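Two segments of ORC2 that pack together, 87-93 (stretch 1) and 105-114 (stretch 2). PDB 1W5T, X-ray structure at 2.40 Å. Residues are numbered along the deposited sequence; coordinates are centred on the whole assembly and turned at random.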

ATOM      1  N   VAL A  87       6.394 -21.632  13.013  1.00 18.74           N
ATOM      2  CA  VAL A  87       5.541 -21.040  12.010  1.00 17.02           C
ATOM      3  C   VAL A  87       6.358 -20.593  10.809  1.00 16.14           C
ATOM      4  O   VAL A  87       7.349 -19.868  10.938  1.00 14.90           O
ATOM      5  N   LYS A  88       5.943 -21.101   9.657  1.00 14.81           N
ATOM      6  CA  LYS A  88       6.510 -20.717   8.397  1.00 15.69           C
ATOM      7  C   LYS A  88       5.769 -19.538   7.849  1.00 14.94           C
ATOM      8  O   LYS A  88       4.618 -19.301   8.179  1.00 13.72           O
ATOM      9  N   GLN A  89       6.466 -18.806   6.996  1.00 15.37           N
ATOM     10  CA  GLN A  89       5.986 -17.557   6.420  1.00 15.62           C
ATOM     11  C   GLN A  89       5.923 -17.725   4.910  1.00 15.43           C
ATOM     12  O   GLN A  89       6.812 -18.302   4.305  1.00 15.02           O
ATOM     13  N   ALA A  90       4.858 -17.266   4.279  1.00 14.26           N
ATOM     14  CA  ALA A  90       4.888 -17.314   2.845  1.00 14.50           C
ATOM     15  C   ALA A  90       4.399 -15.974   2.410  1.00 14.37           C
ATOM     16  O   ALA A  90       3.475 -15.442   3.011  1.00 14.84           O
ATOM     17  N   TYR A  91       5.029 -15.434   1.375  1.00 13.59           N
ATOM     18  CA  TYR A  91       4.707 -14.113   0.891  1.00 13.40           C
ATOM     19  C   TYR A  91       4.325 -14.197  -0.570  1.00 14.28           C
ATOM     20  O   TYR A  91       5.050 -14.717  -1.389  1.00 14.25           O
ATOM     21  N   VAL A  92       3.149 -13.703  -0.887  1.00 15.20           N
ATOM     22  CA  VAL A  92       2.716 -13.668  -2.261  1.00 16.71           C
ATOM     23  C   VAL A  92       2.201 -12.304  -2.628  1.00 17.64           C
ATOM     24  O   VAL A  92       1.297 -11.784  -1.981  1.00 15.90           O
ATOM     25  N   ASN A  93       2.801 -11.742  -3.673  1.00 19.46           N
ATOM     26  CA  ASN A  93       2.294 -10.551  -4.309  1.00 21.73           C
ATOM     27  C   ASN A  93       1.318 -10.946  -5.438  1.00 23.83           C
ATOM     28  O   ASN A  93       1.736 -11.493  -6.463  1.00 23.77           O
ATOM     29  N   SER A 105       0.729 -22.357  -5.874  1.00 17.75           N
ATOM     30  CA  SER A 105       1.998 -23.031  -6.148  1.00 17.83           C
ATOM     31  C   SER A 105       3.154 -22.147  -5.690  1.00 16.96           C
ATOM     32  O   SER A 105       4.201 -22.630  -5.261  1.00 16.65           O
ATOM     33  N   LEU A 106       2.946 -20.842  -5.728  1.00 17.21           N
ATOM     34  CA  LEU A 106       3.899 -19.935  -5.103  1.00 17.40           C
ATOM     35  C   LEU A 106       3.974 -20.201  -3.584  1.00 16.96           C
ATOM     36  O   LEU A 106       5.061 -20.307  -3.033  1.00 17.34           O
ATOM     37  N   ILE A 107       2.836 -20.368  -2.919  1.00 16.98           N
ATOM     38  CA  ILE A 107       2.876 -20.662  -1.486  1.00 17.75           C
ATOM     39  C   ILE A 107       3.641 -21.986  -1.161  1.00 18.42           C
ATOM     40  O   ILE A 107       4.451 -21.989  -0.228  1.00 17.79           O
ATOM     41  N   VAL A 108       3.404 -23.080  -1.918  1.00 18.58           N
ATOM     42  CA  VAL A 108       4.185 -24.322  -1.711  1.00 18.98           C
ATOM     43  C   VAL A 108       5.701 -24.197  -1.968  1.00 19.93           C
ATOM     44  O   VAL A 108       6.484 -24.720  -1.173  1.00 20.32           O
ATOM     45  N   ARG A 109       6.102 -23.539  -3.074  1.00 20.74           N
ATOM     46  CA  ARG A 109       7.504 -23.220  -3.387  1.00 21.69           C
ATOM     47  C   ARG A 109       8.160 -22.687  -2.097  1.00 20.76           C
ATOM     48  O   ARG A 109       9.173 -23.206  -1.644  1.00 21.19           O
ATOM     49  N   GLN A 110       7.546 -21.683  -1.488  1.00 19.90           N
ATOM     50  CA  GLN A 110       8.042 -21.081  -0.252  1.00 20.08           C
ATOM     51  C   GLN A 110       8.123 -21.959   1.013  1.00 19.88           C
ATOM     52  O   GLN A 110       8.993 -21.741   1.833  1.00 19.52           O
ATOM     53  N   THR A 111       7.233 -22.946   1.174  1.00 19.44           N
ATOM     54  CA  THR A 111       7.295 -23.813   2.344  1.00 18.09           C
ATOM     55  C   THR A 111       8.482 -24.737   2.161  1.00 18.27           C
ATOM     56  O   THR A 111       9.014 -25.269   3.127  1.00 17.47           O
ATOM     57  N   GLY A 112       8.842 -24.978   0.903  1.00 18.75           N
ATOM     58  CA  GLY A 112       9.830 -25.993   0.557  1.00 18.85           C
ATOM     59  C   GLY A 112       9.336 -27.424   0.574  1.00 19.24           C
ATOM     60  O   GLY A 112      10.115 -28.336   0.292  1.00 19.60           O
ATOM     61  N   TYR A 113       8.070 -27.637   0.925  1.00 19.58           N
ATOM     62  CA  TYR A 113       7.500 -28.994   0.992  1.00 20.49           C
ATOM     63  C   TYR A 113       7.429 -29.652  -0.386  1.00 21.27           C
ATOM     64  O   TYR A 113       7.148 -28.990  -1.406  1.00 21.72           O
ATOM     65  N   PRO A 114       7.684 -30.948  -0.465  1.00 22.46           N
ATOM     66  CA  PRO A 114       7.685 -31.585  -1.787  1.00 22.77           C
ATOM     67  C   PRO A 114       6.264 -31.991  -2.105  1.00 22.55           C
ATOM     68  O   PRO A 114       5.762 -33.037  -1.741  1.00 23.72           O
TER

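A strand laid against a helix offers alternate side chains to its partner, and the pairing of ORC2 residues 87-93 with 105-114 is a compact example. The strand and helix axes approach to 7.8 Å and run at 143° between their N-to-C directions, so the strand's start lies near the helix's end: Lys-88 falls beside Thr-111, and Val-92 beside Leu-106. Along the strand, the CA-to-CB bonds of Lys-88, Ala-90 and Val-92 point toward the helix, whereas those of Gln-89 and Tyr-91 point away.

The apolar contacts are built from Ala-90 and Val-92. The methyl of Ala-90 reaches Ile-107, with CB of Ala-90 4.1 Å from CG2 of Ile-107. Val-92, in the t rotamer, spans two helical residues: its CG2 lies 3.4 Å from CG1 of Ile-107, and its CG1 lies 4.2 Å from CD1 of Leu-106. Both helical side chains adopt m at chi1 and t at chi2. Leu-106 points toward the strand, while Ile-107 leaves the helix sideways yet still presents both CG1 and CG2 to the strand. The backbones come closest at Ala-90, whose CA is 5.8 Å from CA of Gln-110, a spacing compatible with its small side chain.

Polar contacts lie at the helix's C-terminal end and along the strand backbone. Lys-88 has its chi1 between wells, and its long chain carries NZ to the carbonyl of Thr-111, forming a hydrogen bond of 2.8 Å from NZ of Lys-88 to O of Thr-111. Such carbonyls in the last turn lack the next turn's amides as partners, which makes them natural acceptors for a lysine. On the way, CE of Lys-88 passes 3.9 Å from CB of Thr-111 and 3.5 Å from OH of Tyr-113, approaching the tyrosine ring obliquely. Gln-110, m at chi1 and t at chi2, extends toward the strand near Ala-90 and Tyr-91; its terminal amide is probably turned over in the model, so its individual polar pairings remain open.

Local hydrogen bonds organise the helix end that receives Lys-88. Thr-111, in the p rotamer, donates from OG1 to O of Val-108 at 2.7 Å, and the same OG1 accepts from N of Tyr-113 at 3.0 Å. Between them, Gly-112 leaves helical geometry with positive phi, a conformation that favours glycine. Tyr-113, m at chi1, starts out sideways, but its ring end comes nearer the strand, and its hydroxyl is hydrogen-bonded elsewhere in the structure.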

ATOM      1  CB  VAL A  87       4.479 -19.979  12.552  1.00 17.68           C
ATOM      2  CG1 VAL A  87       4.411 -19.914  14.078  1.00 17.31           C
ATOM      3  CG2 VAL A  87       4.625 -18.607  11.923  1.00 17.79           C
ATOM      4  CB  LYS A  88       6.483 -21.865   7.367  1.00 16.93           C
ATOM      5  CG  LYS A  88       6.029 -23.243   7.883  1.00 19.53           C
ATOM      6  CD  LYS A  88       7.115 -24.316   7.683  1.00 18.78           C
ATOM      7  CE  LYS A  88       7.388 -24.677   6.179  1.00 16.65           C
ATOM      8  NZ  LYS A  88       8.920 -24.794   5.898  1.00 14.17           N
ATOM      9  CB  GLN A  89       6.923 -16.416   6.822  1.00 16.57           C
ATOM     10  CG  GLN A  89       7.479 -16.553   8.295  1.00 19.45           C
ATOM     11  CD  GLN A  89       8.656 -15.621   8.661  1.00 24.82           C
ATOM     12  OE1 GLN A  89       8.620 -14.412   8.416  1.00 28.67           O
ATOM     13  NE2 GLN A  89       9.675 -16.186   9.293  1.00 25.56           N
ATOM     14  CB  ALA A  90       4.016 -18.456   2.263  1.00 13.76           C
ATOM     15  CB  TYR A  91       5.856 -13.106   1.111  1.00 12.74           C
ATOM     16  CG  TYR A  91       5.549 -11.751   0.524  1.00 10.72           C
ATOM     17  CD1 TYR A  91       4.736 -10.817   1.208  1.00  8.92           C
ATOM     18  CD2 TYR A  91       6.020 -11.428  -0.718  1.00  7.62           C
ATOM     19  CE1 TYR A  91       4.430  -9.561   0.625  1.00  9.61           C
ATOM     20  CE2 TYR A  91       5.696 -10.243  -1.330  1.00  9.92           C
ATOM     21  CZ  TYR A  91       4.932  -9.299  -0.670  1.00 11.05           C
ATOM     22  OH  TYR A  91       4.700  -8.134  -1.331  1.00  9.15           O
ATOM     23  CB  VAL A  92       1.556 -14.681  -2.504  1.00 17.35           C
ATOM     24  CG1 VAL A  92       1.248 -14.788  -3.986  1.00 15.14           C
ATOM     25  CG2 VAL A  92       1.917 -16.062  -1.870  1.00 17.04           C
ATOM     26  CB  ASN A  93       3.435  -9.738  -4.895  1.00 21.13           C
ATOM     27  CG  ASN A  93       2.974  -8.376  -5.363  1.00 22.17           C
ATOM     28  OD1 ASN A  93       1.839  -8.233  -5.849  1.00 21.39           O
ATOM     29  ND2 ASN A  93       3.816  -7.352  -5.166  1.00 21.32           N
ATOM     30  CB  SER A 105       2.104 -23.456  -7.612  1.00 17.91           C
ATOM     31  OG  SER A 105       2.099 -22.318  -8.449  1.00 21.78           O
ATOM     32  CB  LEU A 106       3.571 -18.464  -5.426  1.00 17.34           C
ATOM     33  CG  LEU A 106       3.892 -18.043  -6.871  1.00 18.84           C
ATOM     34  CD1 LEU A 106       3.336 -16.639  -7.153  1.00 19.72           C
ATOM     35  CD2 LEU A 106       5.396 -18.134  -7.253  1.00 16.32           C
ATOM     36  CB  ILE A 107       1.449 -20.601  -0.828  1.00 17.74           C
ATOM     37  CG1 ILE A 107       0.881 -19.175  -0.856  1.00 17.25           C
ATOM     38  CG2 ILE A 107       1.478 -21.145   0.587  1.00 16.61           C
ATOM     39  CD1 ILE A 107      -0.630 -19.117  -0.674  1.00 19.27           C
ATOM     40  CB  VAL A 108       3.608 -25.656  -2.398  1.00 19.43           C
ATOM     41  CG1 VAL A 108       2.220 -25.517  -2.943  1.00 17.51           C
ATOM     42  CG2 VAL A 108       4.574 -26.245  -3.443  1.00 18.82           C
ATOM     43  CB  ARG A 109       7.591 -22.137  -4.506  1.00 22.71           C
ATOM     44  CG  ARG A 109       7.778 -22.613  -5.995  1.00 29.21           C
ATOM     45  CD  ARG A 109       8.328 -21.494  -7.048  1.00 38.78           C
ATOM     46  NE  ARG A 109       8.130 -20.082  -6.637  1.00 43.02           N
ATOM     47  CZ  ARG A 109       9.021 -19.075  -6.513  1.00 43.66           C
ATOM     48  NH1 ARG A 109       8.561 -17.904  -6.115  1.00 42.37           N
ATOM     49  NH2 ARG A 109      10.319 -19.189  -6.765  1.00 46.37           N
ATOM     50  CB  GLN A 110       7.279 -19.802   0.055  1.00 20.08           C
ATOM     51  CG  GLN A 110       7.803 -18.653  -0.798  1.00 23.26           C
ATOM     52  CD  GLN A 110       7.016 -17.415  -0.621  1.00 25.03           C
ATOM     53  OE1 GLN A 110       6.163 -17.097  -1.439  1.00 29.99           O
ATOM     54  NE2 GLN A 110       7.295 -16.699   0.430  1.00 26.13           N
ATOM     55  CB  THR A 111       6.024 -24.698   2.474  1.00 18.26           C
ATOM     56  OG1 THR A 111       5.905 -25.563   1.319  1.00 16.94           O
ATOM     57  CG2 THR A 111       4.738 -23.856   2.493  1.00 17.49           C
ATOM     58  CB  TYR A 113       6.087 -28.971   1.598  1.00 20.43           C
ATOM     59  CG  TYR A 113       5.965 -28.569   3.060  1.00 18.73           C
ATOM     60  CD1 TYR A 113       4.842 -27.853   3.478  1.00 18.17           C
ATOM     61  CD2 TYR A 113       6.943 -28.899   4.011  1.00 18.37           C
ATOM     62  CE1 TYR A 113       4.668 -27.463   4.785  1.00 18.56           C
ATOM     63  CE2 TYR A 113       6.794 -28.519   5.375  1.00 16.83           C
ATOM     64  CZ  TYR A 113       5.624 -27.800   5.760  1.00 18.64           C
ATOM     65  OH  TYR A 113       5.338 -27.365   7.068  1.00 13.87           O
ATOM     66  CB  PRO A 114       8.639 -32.761  -1.600  1.00 22.88           C
ATOM     67  CG  PRO A 114       8.560 -33.100  -0.125  1.00 22.98           C
ATOM     68  CD  PRO A 114       7.967 -31.922   0.610  1.00 22.27           C
TER